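Local coordinates for flavin-nucleotide-binding protein (Mycobacterium smegmatis, PDB 4YBN) that binds flavin-adenine dinucleotide and heme on a split beta-barrel fold and is probably an oxidoreductase, at residues R22-D26 with R54-E58; V91-E97 with P170-D176; F100-T106 with S162-G168; L188-Y192 with M214-R219. All blocks are in the same frame, centred on the assembly; numbering follows the deposited sequence.

In the fold
Contacts 1, 3 and 4 reach the same antiparallel sheet, whereas contact 2 lies at the far end of strand 78-91, its centre about 31 Å from that of the chain and beside a heme. Contact 3 carries the cofactors: its two strands hold an FAD and touch the heme, and helix 22-29 of contact 1 packs on them, with Leu25 CD1 3.5 Å from Ala105 CB. The segments of contact 2 adjoin those of contact 3 in sequence, centres about 20 Å apart, and Phe96 O meets the iron-bound water. Contact 4, about 18 Å from contact 3 between centres, lies where the sheet runs on into the second subunit. All but contact 1 touch that subunit.

Contact 1 of 4, residues R22-D26 with R54-E58; sequences RERLD and RVGDE
Asp26 OD1 is gripped by two nitrogens of Arg22, one helical turn earlier, while its carboxylate lies flat over Arg54; with Asp57 these residues form a salt-bridge network that ties helix 22-29 to the hairpin between strands 44-55 and 58-64. Arg22 approaches side-on, NE standing 2.9 Å from Asp26 OD1, and that oxygen lies in the guanidinium plane. The bend at chi2 (62°) brings the arginine across to the turn, where Arg22 NH1 also donates to Asp57 OD1 at 2.7 Å, using the anti lone pair of that carboxylate. The two planes there stand 76° apart.

Arg54 is met quite differently. Its guanidinium stacks on the Asp26 carboxylate, the planes only 10° apart, with Asp26 OD1 3.5 Å from Arg54 NE but well out of plane, so this attraction is of charge alone. Arg54 NH2 has its own salt bridge to Asp30. The two acidic groups probably offset the proximity of Arg22 NH1 and Arg54 NH1, 4.2 Å apart. Within the type II' turn from Val55 to Glu58, Arg54 NH1 donates to Gly56 O at 2.8 Å.

Contact 2 of 4, residues V91-E97 with P170-D176; sequences VARSSFE and PDDADED. With HEM (protoporphyrin IX containing Fe), chain G.
The loop 91-97 belongs to the wall of the heme pocket, and the turn leading into helix 174-178 closes over its outer side, where the Asp172 carboxylate meets Arg93. Arg93 NH1 donates to Asp172 OD2 at 3.0 Å in a salt bridge, meeting its anti side, with the guanidinium and carboxylate planes 74° apart. The same carboxylate also reaches the loop backbone: Arg93 N lies 3.0 Å from Asp172 OD1 in a weak bond, with a second weak one to OD2. Next to this pair, Ala92 CB packs on Pro170 CB at 3.7 Å.

A water joins the two segments, donating to Asp172 OD1 and Asp176 OD2 and accepting from Ser94 OG and Ala173 N. Ser94 OG accepts from Glu97 N, an ST motif that shapes the loop. A second water accepts from Asp171 N and donates to both Glu97 O and Glu97 OE1, bridging the segments where Glu97 OE1 and Asp171 O, both acceptors, cannot bond directly.

The second subunit shares the charges, Asp200 of that chain pairing with Arg93 and Arg139 of that chain with Asp176. On the heme side, Phe96 O receives a bond of 2.8 Å from a water that sits 2.3 Å from the heme iron. This is consistent with the loop backbone orienting the iron-bound water, while acidic side chains and waters hold the loop on the side away from the heme.

Contact 3 of 4, residues F100-T106 with S162-G168; sequences FRYRSAT and SLKLSEG. With FAD (flavin-adenine dinucleotide), chain K.
The ring of Tyr102 is covered on both faces: Ser166 CB sits over one in a CH-pi contact, 3.9 Å from the centroid, and the dimethylbenzene end of the flavin lies over the opposite one. The tyrosine belongs to the antiparallel pairing of strands 99-108 and 161-166 in the split beta-barrel of the FMN-binding family. Chi1 of 65° places the ring between its own backbone N and carbonyl carbon, so that it leans toward the neighbouring strand, and its OH bonds to a heme propionate.

Three hydrogen-bonded pairs, Tyr102 with Ser166, Ser104 with Lys164 and Thr106 with Ser162, put their side chains on the FAD face of the sheet. There the fully extended Lys164 runs past the phenol, and its NZ donates to FAD O3' at 2.8 Å as well as to the heme and to Arg13 O; three acceptors thus surround one ammonium. Farther along, Ser162 OG accepts from the ribose hydroxyl FAD O2B at 2.6 Å beside the adenine. The other face carries Ala105 and Leu163, whose CB and CD1 stand 4.0 Å apart, under helix 22-29.

Past the end of strand 161-166, Glu167 O lies over one face of the Arg101 guanidinium and Gly168 O at its edge; Arg101 NE donates to Gly168 O at 2.8 Å, and Arg101 NH2 to the same oxygen at 3.0 Å.

Contact 4 of 4, residues L188-Y192 with M214-R219; sequences LTTQY and MTGELR
Thr190 O accepts from Leu218 N at 3.0 Å and Tyr192 N donates to Gly216 O at 3.1 Å, both nearly straight at 168°, so the backbone of 214-219 is bonded to strand 184-192 at two places flanking Gln191 and Glu217. Each of the two acceptors takes a CA-H contact as well, Thr190 O from Glu217 and Gly216 O from Gln191. The carbonyl of Tyr192 is met by a water, which donates to Tyr192 O at 2.9 Å and lies 2.8 Å from Thr215 OG1. For Thr190 OG1 the partner is the matching hydroxyl of Thr190 in the second subunit.

Apolar packing surrounds these bonds. The Thr190 and Leu218 side chains run alongside each other in the same direction, with CG2 of the threonine 3.7 Å from CD2 of the leucine. The Tyr192 ring receives Met214 CB over its centre, 4.1 Å from the centroid, and the bend at chi3 (82°) in the methionine returns its CE to within 3.8 Å of Tyr192 CE1. Farther round the ring, Leu218 CA touches Tyr192 CE2.

Residues 188-192 also form an antiparallel ladder with the second subunit. The C-terminal segment thus joins, through the isolated beta bridge of Gln191 with Glu217, the very strand by which the sheet continues across the dimer interface.

Contact 1 of 4, residues R22-D26 with R54-E58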
# COMPACT_ATOMS: atom_id res chain seq x y z
N ARG A 22 -12.21 -7.11 15.49
CA ARG A 22 -10.94 -7.80 15.38
C ARG A 22 -10.98 -8.80 14.25
O ARG A 22 -9.96 -9.10 13.60
CB ARG A 22 -10.64 -8.49 16.72
CG ARG A 22 -9.40 -9.35 16.71
CD ARG A 22 -8.12 -8.56 16.43
NE ARG A 22 -7.09 -9.50 15.98
CZ ARG A 22 -6.23 -10.13 16.80
NH1 ARG A 22 -5.39 -11.03 16.27
NH2 ARG A 22 -6.18 -9.84 18.12
N GLU A 23 -12.14 -9.39 14.03
CA GLU A 23 -12.26 -10.32 12.95
C GLU A 23 -12.03 -9.66 11.59
O GLU A 23 -11.42 -10.24 10.70
CB GLU A 23 -13.59 -11.03 13.04
CG GLU A 23 -13.81 -12.14 12.05
CD GLU A 23 -15.27 -12.60 12.07
OE1 GLU A 23 -15.96 -12.29 13.06
OE2 GLU A 23 -15.75 -13.22 11.08
N ARG A 24 -12.54 -8.46 11.43
CA ARG A 24 -12.31 -7.70 10.18
C ARG A 24 -10.86 -7.29 10.06
O ARG A 24 -10.32 -7.28 8.97
CB ARG A 24 -13.19 -6.45 10.14
CG ARG A 24 -14.69 -6.78 10.05
CD ARG A 24 -15.51 -5.57 9.58
NE ARG A 24 -16.92 -5.91 9.40
CZ ARG A 24 -17.51 -6.26 8.25
NH1 ARG A 24 -16.82 -6.30 7.11
NH2 ARG A 24 -18.82 -6.57 8.23
N LEU A 25 -10.26 -6.93 11.18
CA LEU A 25 -8.84 -6.70 11.20
C LEU A 25 -8.00 -7.86 10.72
O LEU A 25 -7.16 -7.70 9.83
CB LEU A 25 -8.39 -6.23 12.55
CG LEU A 25 -6.87 -6.05 12.64
CD1 LEU A 25 -6.42 -4.80 11.90
CD2 LEU A 25 -6.42 -6.04 14.07
N ASP A 26 -8.25 -9.05 11.24
CA ASP A 26 -7.55 -10.23 10.79
C ASP A 26 -7.75 -10.53 9.34
O ASP A 26 -6.82 -10.96 8.63
CB ASP A 26 -7.96 -11.48 11.65
CG ASP A 26 -7.46 -11.38 13.06
OD1 ASP A 26 -6.64 -10.50 13.32
OD2 ASP A 26 -7.88 -12.19 13.94
N ARG A 54 0.58 -12.16 9.77
CA ARG A 54 -0.04 -12.27 11.05
C ARG A 54 0.13 -13.71 11.52
O ARG A 54 -0.35 -14.66 10.84
CB ARG A 54 -1.53 -11.94 10.98
CG ARG A 54 -2.15 -11.90 12.37
CD ARG A 54 -3.66 -11.67 12.38
NE ARG A 54 -4.46 -12.64 11.62
CZ ARG A 54 -4.92 -13.78 12.15
NH1 ARG A 54 -4.73 -14.05 13.42
NH2 ARG A 54 -5.66 -14.61 11.45
N VAL A 55 0.81 -13.89 12.64
CA VAL A 55 1.00 -15.21 13.27
C VAL A 55 0.28 -15.14 14.54
O VAL A 55 0.79 -14.67 15.50
CB VAL A 55 2.45 -15.56 13.41
CG1 VAL A 55 2.68 -16.94 14.06
CG2 VAL A 55 3.09 -15.52 12.02
N GLY A 56 -0.97 -15.54 14.48
CA GLY A 56 -1.86 -15.40 15.61
C GLY A 56 -2.17 -13.97 15.99
O GLY A 56 -2.76 -13.25 15.20
N ASP A 57 -1.70 -13.55 17.15
CA ASP A 57 -1.89 -12.22 17.63
C ASP A 57 -0.60 -11.42 17.57
O ASP A 57 -0.42 -10.45 18.29
CB ASP A 57 -2.44 -12.23 19.05
CG ASP A 57 -3.82 -12.87 19.13
OD1 ASP A 57 -4.70 -12.65 18.28
OD2 ASP A 57 -4.02 -13.63 20.08
N GLU A 58 0.29 -11.80 16.70
CA GLU A 58 1.46 -11.00 16.42
C GLU A 58 1.56 -10.68 14.91
O GLU A 58 1.30 -11.56 14.08
CB GLU A 58 2.68 -11.71 16.90
CG GLU A 58 2.95 -11.44 18.37
CD GLU A 58 4.00 -12.33 18.92
OE1 GLU A 58 3.93 -13.56 18.58
OE2 GLU A 58 4.91 -11.82 19.63
O HOH W 1 -6.67 -13.25 16.89

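Contact 2 of 4, residues V91-E97 with P170-D176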
# COMPACT_ATOMS: atom_id res chain seq x y z
N VAL A 91 -16.68 6.94 -8.18
CA VAL A 91 -16.99 7.93 -9.21
C VAL A 91 -18.32 8.60 -8.90
O VAL A 91 -19.40 8.05 -9.11
CB VAL A 91 -16.98 7.27 -10.60
CG1 VAL A 91 -17.14 8.32 -11.69
CG2 VAL A 91 -15.66 6.53 -10.82
N ALA A 92 -18.25 9.81 -8.36
CA ALA A 92 -19.45 10.57 -8.06
C ALA A 92 -19.75 11.56 -9.18
O ALA A 92 -18.97 11.72 -10.14
CB ALA A 92 -19.32 11.27 -6.71
N ARG A 93 -20.94 12.14 -9.12
CA ARG A 93 -21.38 13.17 -10.07
C ARG A 93 -20.70 14.52 -9.86
O ARG A 93 -20.82 15.39 -10.71
CB ARG A 93 -22.88 13.37 -9.96
CG ARG A 93 -23.68 12.23 -10.51
CD ARG A 93 -25.12 12.47 -10.12
NE ARG A 93 -25.97 11.39 -10.55
CZ ARG A 93 -26.35 10.38 -9.78
NH1 ARG A 93 -25.91 10.27 -8.50
NH2 ARG A 93 -27.14 9.46 -10.30
N SER A 94 -20.00 14.68 -8.73
CA SER A 94 -19.06 15.79 -8.49
C SER A 94 -17.66 15.29 -8.13
O SER A 94 -17.51 14.20 -7.58
CB SER A 94 -19.53 16.59 -7.30
OG SER A 94 -19.58 15.77 -6.18
N SER A 95 -16.64 16.12 -8.29
CA SER A 95 -15.29 15.70 -7.78
C SER A 95 -15.24 15.71 -6.27
O SER A 95 -14.55 14.88 -5.63
CB SER A 95 -14.22 16.58 -8.35
OG SER A 95 -14.57 17.90 -8.10
N PHE A 96 -16.01 16.61 -5.67
CA PHE A 96 -16.01 16.71 -4.25
C PHE A 96 -16.44 15.42 -3.56
O PHE A 96 -15.94 15.11 -2.48
CB PHE A 96 -16.81 17.92 -3.80
CG PHE A 96 -16.98 18.04 -2.33
CD1 PHE A 96 -15.99 18.61 -1.56
CD2 PHE A 96 -18.14 17.58 -1.72
CE1 PHE A 96 -16.14 18.72 -0.20
CE2 PHE A 96 -18.32 17.74 -0.35
CZ PHE A 96 -17.30 18.30 0.41
N GLU A 97 -17.40 14.69 -4.12
CA GLU A 97 -17.88 13.47 -3.49
C GLU A 97 -17.19 12.23 -4.07
O GLU A 97 -17.61 11.13 -3.75
CB GLU A 97 -19.41 13.29 -3.60
CG GLU A 97 -20.25 14.31 -2.88
CD GLU A 97 -20.10 14.26 -1.40
OE1 GLU A 97 -19.70 13.21 -0.85
OE2 GLU A 97 -20.45 15.27 -0.79
N PRO A 170 -21.22 6.51 -4.14
CA PRO A 170 -21.14 7.96 -4.11
C PRO A 170 -22.31 8.59 -3.29
O PRO A 170 -23.46 8.09 -3.32
CB PRO A 170 -21.29 8.34 -5.58
CG PRO A 170 -20.94 7.15 -6.35
CD PRO A 170 -21.28 5.98 -5.51
N ASP A 171 -22.01 9.65 -2.54
CA ASP A 171 -23.01 10.38 -1.76
C ASP A 171 -23.33 11.78 -2.35
O ASP A 171 -22.99 12.85 -1.80
CB ASP A 171 -22.50 10.48 -0.35
CG ASP A 171 -23.49 11.12 0.56
OD1 ASP A 171 -24.71 11.11 0.26
OD2 ASP A 171 -23.03 11.64 1.59
N ASP A 172 -24.00 11.78 -3.49
CA ASP A 172 -24.13 12.99 -4.28
C ASP A 172 -25.11 14.05 -3.76
O ASP A 172 -26.20 13.74 -3.31
CB ASP A 172 -24.51 12.64 -5.73
CG ASP A 172 -23.31 12.14 -6.53
OD1 ASP A 172 -22.28 12.84 -6.50
OD2 ASP A 172 -23.39 11.08 -7.17
N ALA A 173 -24.74 15.33 -3.90
CA ALA A 173 -25.68 16.44 -3.64
C ALA A 173 -26.93 16.30 -4.52
O ALA A 173 -26.85 15.90 -5.70
CB ALA A 173 -25.01 17.79 -3.88
N ASP A 174 -28.09 16.57 -3.95
CA ASP A 174 -29.36 16.40 -4.69
C ASP A 174 -29.38 17.16 -6.05
O ASP A 174 -29.84 16.63 -7.08
CB ASP A 174 -30.51 16.84 -3.80
CG ASP A 174 -30.10 17.94 -2.84
OD1 ASP A 174 -30.21 17.71 -1.61
OD2 ASP A 174 -29.61 19.00 -3.32
N GLU A 175 -28.83 18.37 -6.06
CA GLU A 175 -28.59 19.14 -7.32
C GLU A 175 -27.95 18.33 -8.49
O GLU A 175 -28.33 18.44 -9.65
CB GLU A 175 -27.72 20.38 -7.02
CG GLU A 175 -28.39 21.47 -6.17
CD GLU A 175 -27.95 21.54 -4.69
OE1 GLU A 175 -27.38 20.53 -4.15
OE2 GLU A 175 -28.20 22.64 -4.09
N ASP A 176 -26.96 17.51 -8.16
CA ASP A 176 -26.21 16.71 -9.16
C ASP A 176 -26.95 15.50 -9.63
O ASP A 176 -26.87 15.12 -10.82
CB ASP A 176 -24.87 16.28 -8.52
CG ASP A 176 -24.00 17.42 -8.28
OD1 ASP A 176 -23.97 18.29 -9.21
OD2 ASP A 176 -23.36 17.47 -7.19
CHA HEM G . -12.08 13.22 1.53
CHB HEM G . -10.93 10.95 -2.56
CHC HEM G . -11.92 14.94 -5.09
CHD HEM G . -12.75 17.35 -0.99
C1A HEM G . -11.70 12.25 0.65
C2A HEM G . -11.36 10.92 0.98
C3A HEM G . -11.00 10.29 -0.20
C4A HEM G . -11.16 11.24 -1.23
CMA HEM G . -10.52 8.87 -0.44
CAA HEM G . -11.32 10.33 2.38
CBA HEM G . -12.68 9.90 2.94
CGA HEM G . -12.51 9.05 4.19
O1A HEM G . -12.90 7.86 4.15
O2A HEM G . -11.97 9.51 5.22
C1B HEM G . -11.13 11.83 -3.63
C2B HEM G . -11.02 11.43 -5.00
C3B HEM G . -11.28 12.53 -5.74
C4B HEM G . -11.58 13.64 -4.78
CMB HEM G . -10.69 10.06 -5.58
CAB HEM G . -11.30 12.40 -7.19
CBB HEM G . -11.82 13.30 -7.97
C1C HEM G . -12.22 15.99 -4.20
C2C HEM G . -12.34 17.36 -4.54
C3C HEM G . -12.59 18.08 -3.36
C4C HEM G . -12.60 17.10 -2.31
CMC HEM G . -12.26 17.90 -5.92
CAC HEM G . -12.92 19.51 -3.19
CBC HEM G . -13.36 20.28 -4.20
C1D HEM G . -12.63 16.38 -0.01
C2D HEM G . -12.95 16.69 1.37
C3D HEM G . -12.78 15.55 2.06
C4D HEM G . -12.35 14.53 1.10
CMD HEM G . -13.37 18.02 1.92
CAD HEM G . -12.96 15.33 3.56
CBD HEM G . -14.11 14.35 3.88
CGD HEM G . -14.60 14.57 5.30
O1D HEM G . -15.74 15.07 5.51
O2D HEM G . -13.87 14.26 6.28
NA HEM G . -11.55 12.44 -0.70
NB HEM G . -11.48 13.12 -3.54
NC HEM G . -12.29 15.88 -2.84
ND HEM G . -12.29 15.08 -0.13
FE HEM G . -11.83 14.16 -1.74
O HOH W 2 -22.36 15.45 -5.84
O HOH W 3 -14.00 13.29 -1.74
O HOH W 4 -19.46 10.22 -1.81

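Contact 3 of 4, residues F100-T106 with S162-G168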
# COMPACT_ATOMS: atom_id res chain seq x y z
N PHE A 100 -12.39 6.75 -2.82
CA PHE A 100 -11.89 5.42 -3.02
C PHE A 100 -12.57 4.49 -2.09
O PHE A 100 -12.90 4.88 -0.98
CB PHE A 100 -10.43 5.33 -2.74
CG PHE A 100 -9.55 6.08 -3.71
CD1 PHE A 100 -9.38 5.65 -4.94
CD2 PHE A 100 -8.86 7.19 -3.33
CE1 PHE A 100 -8.56 6.30 -5.81
CE2 PHE A 100 -8.06 7.86 -4.19
CZ PHE A 100 -7.90 7.41 -5.44
N ARG A 101 -12.78 3.24 -2.52
CA ARG A 101 -13.13 2.21 -1.62
C ARG A 101 -11.78 1.65 -1.12
O ARG A 101 -10.84 1.46 -1.86
CB ARG A 101 -13.95 1.13 -2.31
CG ARG A 101 -15.40 1.44 -2.39
CD ARG A 101 -16.12 0.25 -2.98
NE ARG A 101 -17.58 0.45 -3.04
CZ ARG A 101 -18.44 -0.38 -3.63
NH1 ARG A 101 -18.00 -1.47 -4.26
NH2 ARG A 101 -19.77 -0.10 -3.64
N TYR A 102 -11.73 1.37 0.16
CA TYR A 102 -10.51 0.81 0.77
C TYR A 102 -10.77 0.23 2.14
O TYR A 102 -11.85 0.44 2.71
CB TYR A 102 -9.51 1.91 0.92
CG TYR A 102 -9.98 2.98 1.89
CD1 TYR A 102 -9.90 2.77 3.28
CD2 TYR A 102 -10.49 4.21 1.44
CE1 TYR A 102 -10.29 3.75 4.18
CE2 TYR A 102 -10.87 5.21 2.34
CZ TYR A 102 -10.78 4.97 3.71
OH TYR A 102 -11.15 5.93 4.61
N ARG A 103 -9.77 -0.50 2.66
CA ARG A 103 -9.76 -0.99 4.04
C ARG A 103 -8.36 -0.68 4.54
O ARG A 103 -7.39 -0.92 3.81
CB ARG A 103 -9.95 -2.49 4.06
CG ARG A 103 -11.29 -3.07 3.66
CD ARG A 103 -11.14 -4.56 3.44
NE ARG A 103 -10.64 -4.77 2.09
CZ ARG A 103 -10.15 -5.89 1.61
NH1 ARG A 103 -10.06 -6.98 2.38
NH2 ARG A 103 -9.72 -5.91 0.32
N SER A 104 -8.20 -0.10 5.72
CA SER A 104 -6.90 0.26 6.17
C SER A 104 -6.78 -0.01 7.68
O SER A 104 -7.74 0.24 8.41
CB SER A 104 -6.63 1.78 5.93
OG SER A 104 -5.23 1.98 6.27
N ALA A 105 -5.65 -0.51 8.12
CA ALA A 105 -5.45 -0.70 9.57
C ALA A 105 -4.19 -0.00 9.93
O ALA A 105 -3.24 0.03 9.14
CB ALA A 105 -5.38 -2.17 9.88
N THR A 106 -4.17 0.55 11.13
CA THR A 106 -2.98 1.15 11.67
C THR A 106 -2.75 0.55 13.08
O THR A 106 -3.70 0.45 13.85
CB THR A 106 -3.11 2.66 11.83
OG1 THR A 106 -3.70 3.21 10.63
CG2 THR A 106 -1.72 3.22 11.97
N SER A 162 -6.31 0.54 14.90
CA SER A 162 -7.52 1.16 14.40
C SER A 162 -7.81 0.59 12.98
O SER A 162 -6.87 0.25 12.24
CB SER A 162 -7.38 2.67 14.42
OG SER A 162 -6.47 3.09 13.43
N LEU A 163 -9.06 0.40 12.67
CA LEU A 163 -9.47 -0.10 11.36
C LEU A 163 -10.48 0.85 10.73
O LEU A 163 -11.54 1.24 11.32
CB LEU A 163 -10.03 -1.53 11.50
CG LEU A 163 -10.47 -2.21 10.20
CD1 LEU A 163 -9.36 -2.56 9.24
CD2 LEU A 163 -11.25 -3.45 10.57
N LYS A 164 -10.20 1.24 9.51
CA LYS A 164 -11.16 2.09 8.74
C LYS A 164 -11.57 1.45 7.43
O LYS A 164 -10.74 0.95 6.66
CB LYS A 164 -10.53 3.42 8.52
CG LYS A 164 -11.50 4.43 7.87
CD LYS A 164 -11.07 5.89 8.05
CE LYS A 164 -12.17 6.86 7.60
NZ LYS A 164 -11.58 8.23 7.52
N LEU A 165 -12.88 1.39 7.21
CA LEU A 165 -13.47 0.66 6.10
C LEU A 165 -14.35 1.61 5.26
O LEU A 165 -15.28 2.20 5.80
CB LEU A 165 -14.36 -0.51 6.59
CG LEU A 165 -13.83 -1.43 7.71
CD1 LEU A 165 -14.90 -2.42 8.21
CD2 LEU A 165 -12.63 -2.23 7.19
N SER A 166 -14.08 1.72 3.96
CA SER A 166 -14.94 2.45 3.02
C SER A 166 -15.32 1.57 1.88
O SER A 166 -14.49 1.26 1.06
CB SER A 166 -14.21 3.65 2.47
OG SER A 166 -15.16 4.59 2.00
N GLU A 167 -16.55 1.08 1.85
CA GLU A 167 -16.99 0.22 0.75
C GLU A 167 -18.35 0.65 0.24
O GLU A 167 -19.11 -0.19 -0.25
CB GLU A 167 -17.05 -1.26 1.19
CG GLU A 167 -15.74 -1.85 1.74
CD GLU A 167 -14.63 -1.93 0.70
OE1 GLU A 167 -14.92 -1.89 -0.52
OE2 GLU A 167 -13.47 -2.04 1.09
N GLY A 168 -18.64 1.94 0.32
CA GLY A 168 -19.98 2.46 0.01
C GLY A 168 -20.09 2.91 -1.41
O GLY A 168 -19.27 2.50 -2.29
PA FAD K . -6.67 11.72 12.77
O1A FAD K . -7.74 12.24 13.67
O2A FAD K . -5.58 12.68 12.39
O5B FAD K . -6.11 10.30 13.41
C5B FAD K . -6.62 9.76 14.65
C4B FAD K . -6.56 8.22 14.65
O4B FAD K . -7.51 7.70 13.70
C3B FAD K . -5.26 7.59 14.14
O3B FAD K . -4.14 7.63 15.04
C2B FAD K . -5.71 6.19 13.67
O2B FAD K . -5.66 5.24 14.73
C1B FAD K . -7.17 6.39 13.25
N9A FAD K . -7.25 6.31 11.79
C8A FAD K . -7.41 7.42 11.02
N7A FAD K . -7.41 7.07 9.70
C5A FAD K . -7.24 5.74 9.62
C6A FAD K . -7.14 4.79 8.48
N6A FAD K . -7.25 5.31 7.24
N1A FAD K . -6.98 3.46 8.77
C2A FAD K . -6.86 3.01 10.05
N3A FAD K . -6.95 3.85 11.11
C4A FAD K . -7.14 5.21 10.98
N1 FAD K . -8.22 10.85 3.47
C2 FAD K . -8.24 12.09 2.89
O2 FAD K . -8.44 13.02 3.71
N3 FAD K . -8.06 12.27 1.55
C4 FAD K . -7.77 11.22 0.69
O4 FAD K . -7.53 11.27 -0.55
C4X FAD K . -7.76 9.85 1.26
N5 FAD K . -7.49 8.77 0.49
C5X FAD K . -7.43 7.54 1.07
C6 FAD K . -7.18 6.45 0.30
C7 FAD K . -7.16 5.20 0.89
C7M FAD K . -6.86 3.99 0.07
C8 FAD K . -7.38 5.00 2.34
C8M FAD K . -7.30 3.64 2.97
C9 FAD K . -7.65 6.10 3.11
C9A FAD K . -7.67 7.36 2.52
N10 FAD K . -7.91 8.48 3.31
C10 FAD K . -7.99 9.74 2.72
C1' FAD K . -8.20 8.33 4.76
C2' FAD K . -7.11 8.81 5.68
O2' FAD K . -6.29 7.70 6.02
C3' FAD K . -7.79 9.32 6.96
O3' FAD K . -8.77 8.32 7.41
C4' FAD K . -8.41 10.72 6.71
O4' FAD K . -7.40 11.67 6.28
C5' FAD K . -9.08 11.22 7.97
O5' FAD K . -8.17 11.06 9.05
P FAD K . -8.47 11.67 10.50
O1P FAD K . -9.80 11.07 10.87
O2P FAD K . -8.28 13.14 10.47
O3P FAD K . -7.32 11.05 11.42

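Contact 4 of 4, residues L188-Y192 with M214-R219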
# COMPACT_ATOMS: atom_id res chain seq x y z
N LEU A 188 -11.26 -2.37 -7.92
CA LEU A 188 -9.84 -2.72 -8.06
C LEU A 188 -9.60 -4.03 -7.34
O LEU A 188 -10.07 -4.24 -6.23
CB LEU A 188 -8.95 -1.63 -7.50
CG LEU A 188 -8.88 -0.37 -8.37
CD1 LEU A 188 -8.48 0.89 -7.62
CD2 LEU A 188 -7.96 -0.56 -9.57
N THR A 189 -8.91 -4.94 -8.03
CA THR A 189 -8.51 -6.21 -7.43
C THR A 189 -7.05 -6.48 -7.78
O THR A 189 -6.54 -6.03 -8.79
CB THR A 189 -9.35 -7.38 -7.93
OG1 THR A 189 -9.19 -7.51 -9.34
CG2 THR A 189 -10.83 -7.15 -7.67
N THR A 190 -6.41 -7.23 -6.90
CA THR A 190 -5.05 -7.60 -7.08
C THR A 190 -5.06 -9.08 -7.20
O THR A 190 -5.65 -9.77 -6.39
CB THR A 190 -4.20 -7.06 -5.93
OG1 THR A 190 -4.15 -5.63 -6.07
CG2 THR A 190 -2.77 -7.58 -6.01
N GLN A 191 -4.45 -9.57 -8.29
CA GLN A 191 -4.50 -10.96 -8.65
C GLN A 191 -3.13 -11.54 -9.00
O GLN A 191 -2.31 -10.86 -9.57
CB GLN A 191 -5.42 -11.13 -9.84
CG GLN A 191 -6.69 -11.86 -9.44
CD GLN A 191 -7.79 -11.57 -10.42
OE1 GLN A 191 -8.40 -10.50 -10.38
NE2 GLN A 191 -8.03 -12.52 -11.34
N TYR A 192 -2.98 -12.83 -8.70
CA TYR A 192 -1.81 -13.58 -9.10
C TYR A 192 -1.89 -13.89 -10.62
O TYR A 192 -2.91 -14.30 -11.09
CB TYR A 192 -1.75 -14.90 -8.36
CG TYR A 192 -1.53 -14.85 -6.87
CD1 TYR A 192 -0.31 -14.47 -6.36
CD2 TYR A 192 -2.57 -15.17 -5.98
CE1 TYR A 192 -0.11 -14.41 -5.00
CE2 TYR A 192 -2.38 -15.11 -4.64
CZ TYR A 192 -1.14 -14.73 -4.16
OH TYR A 192 -0.96 -14.68 -2.78
N MET A 214 -1.47 -20.43 -5.40
CA MET A 214 -1.33 -18.97 -5.55
C MET A 214 -2.06 -18.53 -6.82
O MET A 214 -1.48 -18.22 -7.83
CB MET A 214 0.17 -18.60 -5.58
CG MET A 214 0.80 -18.84 -4.21
SD MET A 214 2.58 -18.68 -4.37
CE MET A 214 2.71 -16.90 -4.26
N THR A 215 -3.38 -18.60 -6.74
CA THR A 215 -4.23 -18.21 -7.82
C THR A 215 -5.44 -17.43 -7.24
O THR A 215 -5.81 -17.59 -6.07
CB THR A 215 -4.67 -19.47 -8.59
OG1 THR A 215 -5.07 -19.10 -9.91
CG2 THR A 215 -5.79 -20.22 -7.83
N GLY A 216 -6.07 -16.62 -8.06
CA GLY A 216 -7.17 -15.74 -7.63
C GLY A 216 -6.62 -14.45 -7.07
O GLY A 216 -5.48 -14.02 -7.36
N GLU A 217 -7.40 -13.88 -6.18
CA GLU A 217 -7.05 -12.64 -5.57
C GLU A 217 -6.07 -12.84 -4.45
O GLU A 217 -6.14 -13.74 -3.62
CB GLU A 217 -8.27 -11.90 -5.06
CG GLU A 217 -9.18 -11.43 -6.18
CD GLU A 217 -10.40 -10.68 -5.66
OE1 GLU A 217 -10.46 -10.30 -4.47
OE2 GLU A 217 -11.31 -10.47 -6.47
N LEU A 218 -5.12 -11.95 -4.46
CA LEU A 218 -4.01 -11.95 -3.54
C LEU A 218 -4.52 -12.11 -2.14
O LEU A 218 -5.41 -11.35 -1.77
CB LEU A 218 -3.35 -10.59 -3.65
CG LEU A 218 -2.55 -10.12 -2.46
CD1 LEU A 218 -1.26 -10.93 -2.45
CD2 LEU A 218 -2.37 -8.60 -2.49
N ARG A 219 -3.96 -13.08 -1.38
CA ARG A 219 -4.21 -13.18 0.09
C ARG A 219 -2.89 -13.37 0.90
O ARG A 219 -1.81 -13.54 0.33
CB ARG A 219 -5.33 -14.21 0.44
CG ARG A 219 -6.72 -13.60 0.25
CD ARG A 219 -7.80 -14.26 1.07
NE ARG A 219 -7.77 -14.06 2.53
CZ ARG A 219 -8.09 -15.02 3.41
NH1 ARG A 219 -8.37 -16.24 2.97
NH2 ARG A 219 -8.09 -14.78 4.73
O HOH W 5 -4.81 -16.31 -10.21